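Local coordinates for protein metallo-beta-lactamase (Simiduia agarivorans, PDB 6MFI) that probably hydrolyses beta-lactam antibiotics at a two-zinc active site, as a metallo-beta-lactamase of subclass B3, at residues Ser109-Asp114 / His188-Leu193; Ala137-Asn142 / Ala156-Ala161. All coordinates share one frame; numbering follows the deposited sequence. Where two conformers were deposited one is given.

Contact 1 (Ser109-Asp114 / His188-Leu193) supplies all three histidines of one zinc ion and one ligand of the other, and contact 2 (Ala137-Asn142 / Ala156-Ala161) lies further from the chain centre, the two contact centres about 12 Å apart. Contact 1 is buried, about 8 Å from the centre of the chain; contact 2 is partly buried, about 17 Å from it. Contact 2 is also nested in sequence inside the loop that contact 1 closes. Packing joins them, for example Glu111 CG on Val139 CG2 at 3.7 Å and Ile113 CG1 on Phe158 CD2 at 3.7 Å. Phe158 is not a zinc ligand, its side chain being about 7 Å from that of His112.

Contact 1: Ser109-Asp114 / His188-Leu193; sequences SHEHID and HTPGAL. With ZN (zinc ion), chain C; ZN (zinc ion), chain B.
His110, His112 and His188 close on one zinc ion, the three-histidine site of the metallo-beta-lactamase fold, with His110 and His112 belonging to its HxHxDH metal-binding motif. Followed outward, His110 first sets CB against Thr189 OG1 (3.1 Å) and Ala192 CB. Its ring then presents one face to His188, whose CD2 lies over the ring centre, near CG and CE1, in an edge-to-face pair with planes at 63°. CD2 of His110 also meets Thr189 CG2, ND1 is hydrogen-bonded to Asp212, and NE2 binds the zinc at 2.2 Å. His112 ND1 and His188 NE2 are the other histidine ligands, while a water joins this zinc to the second one, held by Asp114 OD2 with His115 and His253. His112 NE2 is hydrogen-bonded to Asp149, His188 ND1 to Ser215 O.

Thr189 CG2 sits over the His112 ring, 3.7 Å from its centroid, a CH-pi contact. A bend at chi2 (-87°) puts Glu111 CD beside Thr189, in the Thr189-Ala192 type I turn. Leu193 N donates to Ser109 O (2.7 Å). Glu111 OE1 takes Gly191 N through its syn lone pair at 2.9 Å, and Thr189 OG1 donates to OE2 from above the carboxylate plane, 3.0 Å away.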
loop_
_atom_site.group_PDB
_atom_site.type_symbol
_atom_site.label_atom_id
_atom_site.label_comp_id
_atom_site.label_asym_id
_atom_site.label_seq_id
_atom_site.Cartn_x
_atom_site.Cartn_y
_atom_site.Cartn_z
ATOM N N SER A 109 -4.047 -0.201 -0.142
ATOM C CA SER A 109 -3.413 -1.497 0.060
ATOM C C SER A 109 -4.365 -2.406 0.823
ATOM O O SER A 109 -4.967 -3.313 0.240
ATOM C CB SER A 109 -2.090 -1.342 0.811
ATOM O OG SER A 109 -2.275 -0.654 2.035
ATOM N N HIS A 110 -4.513 -2.168 2.126
ATOM C CA HIS A 110 -5.507 -2.868 2.925
ATOM C C HIS A 110 -6.158 -1.885 3.889
ATOM O O HIS A 110 -5.634 -0.801 4.155
ATOM C CB HIS A 110 -4.905 -4.065 3.675
ATOM C CG HIS A 110 -3.849 -3.700 4.669
ATOM N ND1 HIS A 110 -2.503 -3.763 4.381
ATOM C CD2 HIS A 110 -3.939 -3.292 5.957
ATOM C CE1 HIS A 110 -1.810 -3.398 5.445
ATOM N NE2 HIS A 110 -2.657 -3.108 6.415
ATOM N N GLU A 111 -7.312 -2.290 4.416
ATOM C CA GLU A 111 -8.245 -1.397 5.106
ATOM C C GLU A 111 -7.926 -1.209 6.583
ATOM O O GLU A 111 -8.839 -1.171 7.414
ATOM C CB GLU A 111 -9.667 -1.921 4.924
ATOM C CG GLU A 111 -9.875 -3.358 5.396
ATOM C CD GLU A 111 -9.543 -4.395 4.337
ATOM O OE1 GLU A 111 -10.186 -5.466 4.335
ATOM O OE2 GLU A 111 -8.639 -4.146 3.512
ATOM N N HIS A 112 -6.657 -1.076 6.952
ATOM C CA HIS A 112 -6.301 -0.778 8.331
ATOM C C HIS A 112 -6.127 0.726 8.517
ATOM O O HIS A 112 -5.825 1.457 7.571
ATOM C CB HIS A 112 -5.025 -1.516 8.739
ATOM C CG HIS A 112 -5.262 -2.924 9.186
ATOM N ND1 HIS A 112 -4.250 -3.744 9.636
ATOM C CD2 HIS A 112 -6.398 -3.659 9.255
ATOM C CE1 HIS A 112 -4.751 -4.923 9.960
ATOM N NE2 HIS A 112 -6.052 -4.898 9.738
ATOM N N ILE A 113 -6.321 1.177 9.759
ATOM C CA ILE A 113 -6.381 2.610 10.043
ATOM C C ILE A 113 -5.061 3.300 9.723
ATOM O O ILE A 113 -5.043 4.482 9.361
ATOM C CB ILE A 113 -6.800 2.843 11.511
ATOM C CG1 ILE A 113 -6.961 4.339 11.798
ATOM C CG2 ILE A 113 -5.797 2.212 12.466
ATOM C CD1 ILE A 113 -7.315 4.656 13.234
ATOM N N ASP A 114 -3.939 2.585 9.836
ATOM C CA ASP A 114 -2.651 3.213 9.572
ATOM C C ASP A 114 -2.392 3.433 8.087
ATOM O O ASP A 114 -1.388 4.064 7.741
ATOM C CB ASP A 114 -1.517 2.383 10.179
ATOM C CG ASP A 114 -1.544 0.938 9.729
ATOM O OD1 ASP A 114 -2.639 0.342 9.702
ATOM O OD2 ASP A 114 -0.465 0.398 9.407
ATOM N N HIS A 188 -3.662 -10.627 5.548
ATOM C CA HIS A 188 -3.532 -9.568 6.542
ATOM C C HIS A 188 -4.882 -8.919 6.819
ATOM O O HIS A 188 -5.217 -8.635 7.976
ATOM C CB HIS A 188 -2.518 -8.529 6.065
ATOM C CG HIS A 188 -2.228 -7.462 7.070
ATOM N ND1 HIS A 188 -1.365 -7.650 8.128
ATOM C CD2 HIS A 188 -2.687 -6.193 7.181
ATOM C CE1 HIS A 188 -1.304 -6.543 8.846
ATOM N NE2 HIS A 188 -2.096 -5.644 8.292
ATOM N N THR A 189 -5.660 -8.673 5.774
ATOM C CA THR A 189 -7.040 -8.224 5.859
ATOM C C THR A 189 -7.842 -8.996 4.824
ATOM O O THR A 189 -7.270 -9.541 3.873
ATOM C CB THR A 189 -7.183 -6.717 5.599
ATOM O OG1 THR A 189 -6.876 -6.439 4.228
ATOM C CG2 THR A 189 -6.262 -5.909 6.504
ATOM N N PRO A 190 -9.165 -9.074 4.985
ATOM C CA PRO A 190 -9.973 -9.752 3.958
ATOM C C PRO A 190 -9.934 -9.068 2.601
ATOM O O PRO A 190 -10.001 -9.752 1.573
ATOM C CB PRO A 190 -11.389 -9.738 4.555
ATOM C CG PRO A 190 -11.357 -8.692 5.625
ATOM C CD PRO A 190 -9.966 -8.719 6.168
ATOM N N GLY A 191 -9.819 -7.742 2.562
ATOM C CA GLY A 191 -9.872 -7.027 1.300
ATOM C C GLY A 191 -8.574 -6.362 0.891
ATOM O O GLY A 191 -8.591 -5.309 0.247
ATOM N N ALA A 192 -7.444 -6.966 1.251
ATOM C CA ALA A 192 -6.152 -6.408 0.880
ATOM C C ALA A 192 -5.911 -6.551 -0.618
ATOM O O ALA A 192 -6.352 -7.511 -1.255
ATOM C CB ALA A 192 -5.030 -7.093 1.657
ATOM N N LEU A 193 -5.195 -5.580 -1.179
ATOM C CA LEU A 193 -4.896 -5.550 -2.603
ATOM C C LEU A 193 -3.408 -5.312 -2.818
ATOM O O LEU A 193 -2.737 -4.676 -2.001
ATOM C CB LEU A 193 -5.697 -4.455 -3.326
ATOM C CG LEU A 193 -7.213 -4.630 -3.430
ATOM C CD1 LEU A 193 -7.816 -3.517 -4.273
ATOM C CD2 LEU A 193 -7.563 -5.990 -4.008
HETATM ZN ZN ZN C . -2.539 -3.675 8.541
HETATM ZN ZN ZN B . -0.016 -1.392 8.562
HETATM O O HOH W 1 -1.351 -2.466 9.566
#

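Contact 2: Ala137-Asn142 / Ala156-Ala161; sequences AAVMRN and ASFPVA
Met140 O and Ala161 N form the hydrogen bond that ties the last turn of helix 134-142 to the 156-161 segment. The bond is 2.9 Å long and close to straight, with 167° at the hydrogen, although the donor stands above the carbonyl plane. The same oxygen also receives a CA-H...O contact from Val160, whose CA lies 3.3 Å away, so consecutive residues of the loop converge on one helical carbonyl. Phe158, further back in the loop, makes a backbone hydrogen bond with Gly143, which gives the segment another tie just past the helix end.

The apolar contacts gather round the Phe158 ring. Val139 CG1 comes to its edge, near the ring plane, and touches CZ at 3.7 Å; the two side chains cross at about a right angle. Met140 was deposited in two conformers; in the one described here its methyl CE meets CE1 of the ring obliquely at 4.1 Å and bridges to Ala161 CB, 4.0 Å away.

In the alpha-beta/beta-alpha fold of metallo-beta-lactamases, the 156-161 segment is the later part of the loop that leads from helix 134-142 to strand 163-166, an outermost strand of the seven-stranded sheet. Helix 113-116 also packs on Phe158, through Ile113 and Val116.

Sulfur adds a Met-aromatic contact in this same conformer: Met140 SD is 5.2 Å from the centroid of the Phe158 ring and 70° off the normal, an oblique approach. The Met140 chain is bent at chi2 and chi3.

At the exposed border Val160 packs against backbone, its CG1 lying 3.5 Å from Arg141 O and also touching the carbonyl carbon of Asn142.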
loop_
_atom_site.group_PDB
_atom_site.type_symbol
_atom_site.label_atom_id
_atom_site.label_comp_id
_atom_site.label_asym_id
_atom_site.label_seq_id
_atom_site.Cartn_x
_atom_site.Cartn_y
_atom_site.Cartn_z
ATOM N N ALA A 137 -14.246 -1.926 0.996
ATOM C CA ALA A 137 -15.282 -0.907 0.856
ATOM C C ALA A 137 -16.238 -0.909 2.041
ATOM O O ALA A 137 -16.737 0.150 2.435
ATOM C CB ALA A 137 -16.051 -1.113 -0.448
ATOM N N ALA A 138 -16.506 -2.082 2.619
ATOM C CA ALA A 138 -17.361 -2.143 3.800
ATOM C C ALA A 138 -16.699 -1.466 4.993
ATOM O O ALA A 138 -17.376 -0.826 5.806
ATOM C CB ALA A 138 -17.706 -3.594 4.126
ATOM N N VAL A 139 -15.377 -1.592 5.113
ATOM C CA VAL A 139 -14.670 -0.946 6.214
ATOM C C VAL A 139 -14.657 0.566 6.026
ATOM O O VAL A 139 -14.896 1.323 6.973
ATOM C CB VAL A 139 -13.246 -1.516 6.344
ATOM C CG1 VAL A 139 -12.486 -0.799 7.448
ATOM C CG2 VAL A 139 -13.302 -3.012 6.613
ATOM N N MET A 140 -14.383 1.033 4.804
ATOM C CA MET A 140 -14.379 2.469 4.536
ATOM C C MET A 140 -15.768 3.069 4.714
ATOM O O MET A 140 -15.907 4.209 5.169
ATOM C CB MET A 140 -13.867 2.742 3.121
ATOM C CG MET A 140 -12.608 1.985 2.749
ATOM S SD MET A 140 -11.234 2.354 3.850
ATOM C CE MET A 140 -11.135 4.132 3.670
ATOM N N ARG A 141 -16.805 2.316 4.344
ATOM C CA ARG A 141 -18.170 2.805 4.501
ATOM C C ARG A 141 -18.571 2.881 5.969
ATOM O O ARG A 141 -19.307 3.792 6.364
ATOM C CB ARG A 141 -19.132 1.905 3.725
ATOM C CG ARG A 141 -20.601 2.222 3.921
ATOM C CD ARG A 141 -21.469 1.354 3.024
ATOM N NE ARG A 141 -21.370 -0.063 3.365
ATOM C CZ ARG A 141 -20.762 -0.974 2.612
ATOM N NH1 ARG A 141 -20.196 -0.620 1.466
ATOM N NH2 ARG A 141 -20.723 -2.240 3.003
ATOM N N ASN A 142 -18.092 1.946 6.788
ATOM C CA ASN A 142 -18.406 1.919 8.209
ATOM C C ASN A 142 -17.319 2.534 9.079
ATOM O O ASN A 142 -17.551 2.741 10.274
ATOM C CB ASN A 142 -18.663 0.478 8.665
ATOM C CG ASN A 142 -19.685 -0.233 7.802
ATOM O OD1 ASN A 142 -20.588 0.393 7.247
ATOM N ND2 ASN A 142 -19.545 -1.547 7.680
ATOM N N ALA A 156 -9.451 0.653 16.352
ATOM C CA ALA A 156 -9.658 2.094 16.261
ATOM C C ALA A 156 -10.438 2.456 15.002
ATOM O O ALA A 156 -10.158 1.944 13.918
ATOM C CB ALA A 156 -8.325 2.824 16.287
ATOM N N SER A 157 -11.417 3.340 15.154
ATOM C CA SER A 157 -12.236 3.784 14.038
ATOM C C SER A 157 -11.642 5.034 13.397
ATOM O O SER A 157 -10.851 5.760 14.003
ATOM C CB SER A 157 -13.668 4.061 14.498
ATOM O OG SER A 157 -13.709 5.141 15.414
ATOM N N PHE A 158 -12.035 5.275 12.155
ATOM C CA PHE A 158 -11.596 6.426 11.385
ATOM C C PHE A 158 -12.785 6.961 10.602
ATOM O O PHE A 158 -13.776 6.247 10.409
ATOM C CB PHE A 158 -10.437 6.065 10.443
ATOM C CG PHE A 158 -10.657 4.806 9.653
ATOM C CD1 PHE A 158 -11.306 4.843 8.431
ATOM C CD2 PHE A 158 -10.198 3.587 10.125
ATOM C CE1 PHE A 158 -11.503 3.688 7.699
ATOM C CE2 PHE A 158 -10.392 2.428 9.398
ATOM C CZ PHE A 158 -11.047 2.479 8.183
ATOM N N PRO A 159 -12.729 8.221 10.161
ATOM C CA PRO A 159 -13.871 8.799 9.440
ATOM C C PRO A 159 -14.243 7.984 8.209
ATOM O O PRO A 159 -13.380 7.478 7.489
ATOM C CB PRO A 159 -13.376 10.198 9.059
ATOM C CG PRO A 159 -12.359 10.525 10.092
ATOM C CD PRO A 159 -11.683 9.227 10.426
ATOM N N VAL A 160 -15.552 7.862 7.975
ATOM C CA VAL A 160 -16.041 7.076 6.851
ATOM C C VAL A 160 -15.741 7.798 5.543
ATOM O O VAL A 160 -15.727 9.035 5.471
ATOM C CB VAL A 160 -17.547 6.785 7.000
ATOM C CG1 VAL A 160 -17.841 6.197 8.372
ATOM C CG2 VAL A 160 -18.369 8.046 6.772
ATOM N N ALA A 161 -15.485 7.018 4.498
ATOM C CA ALA A 161 -15.141 7.543 3.187
ATOM C C ALA A 161 -16.185 7.118 2.163
ATOM O O ALA A 161 -16.967 6.190 2.388
ATOM C CB ALA A 161 -13.749 7.072 2.746
#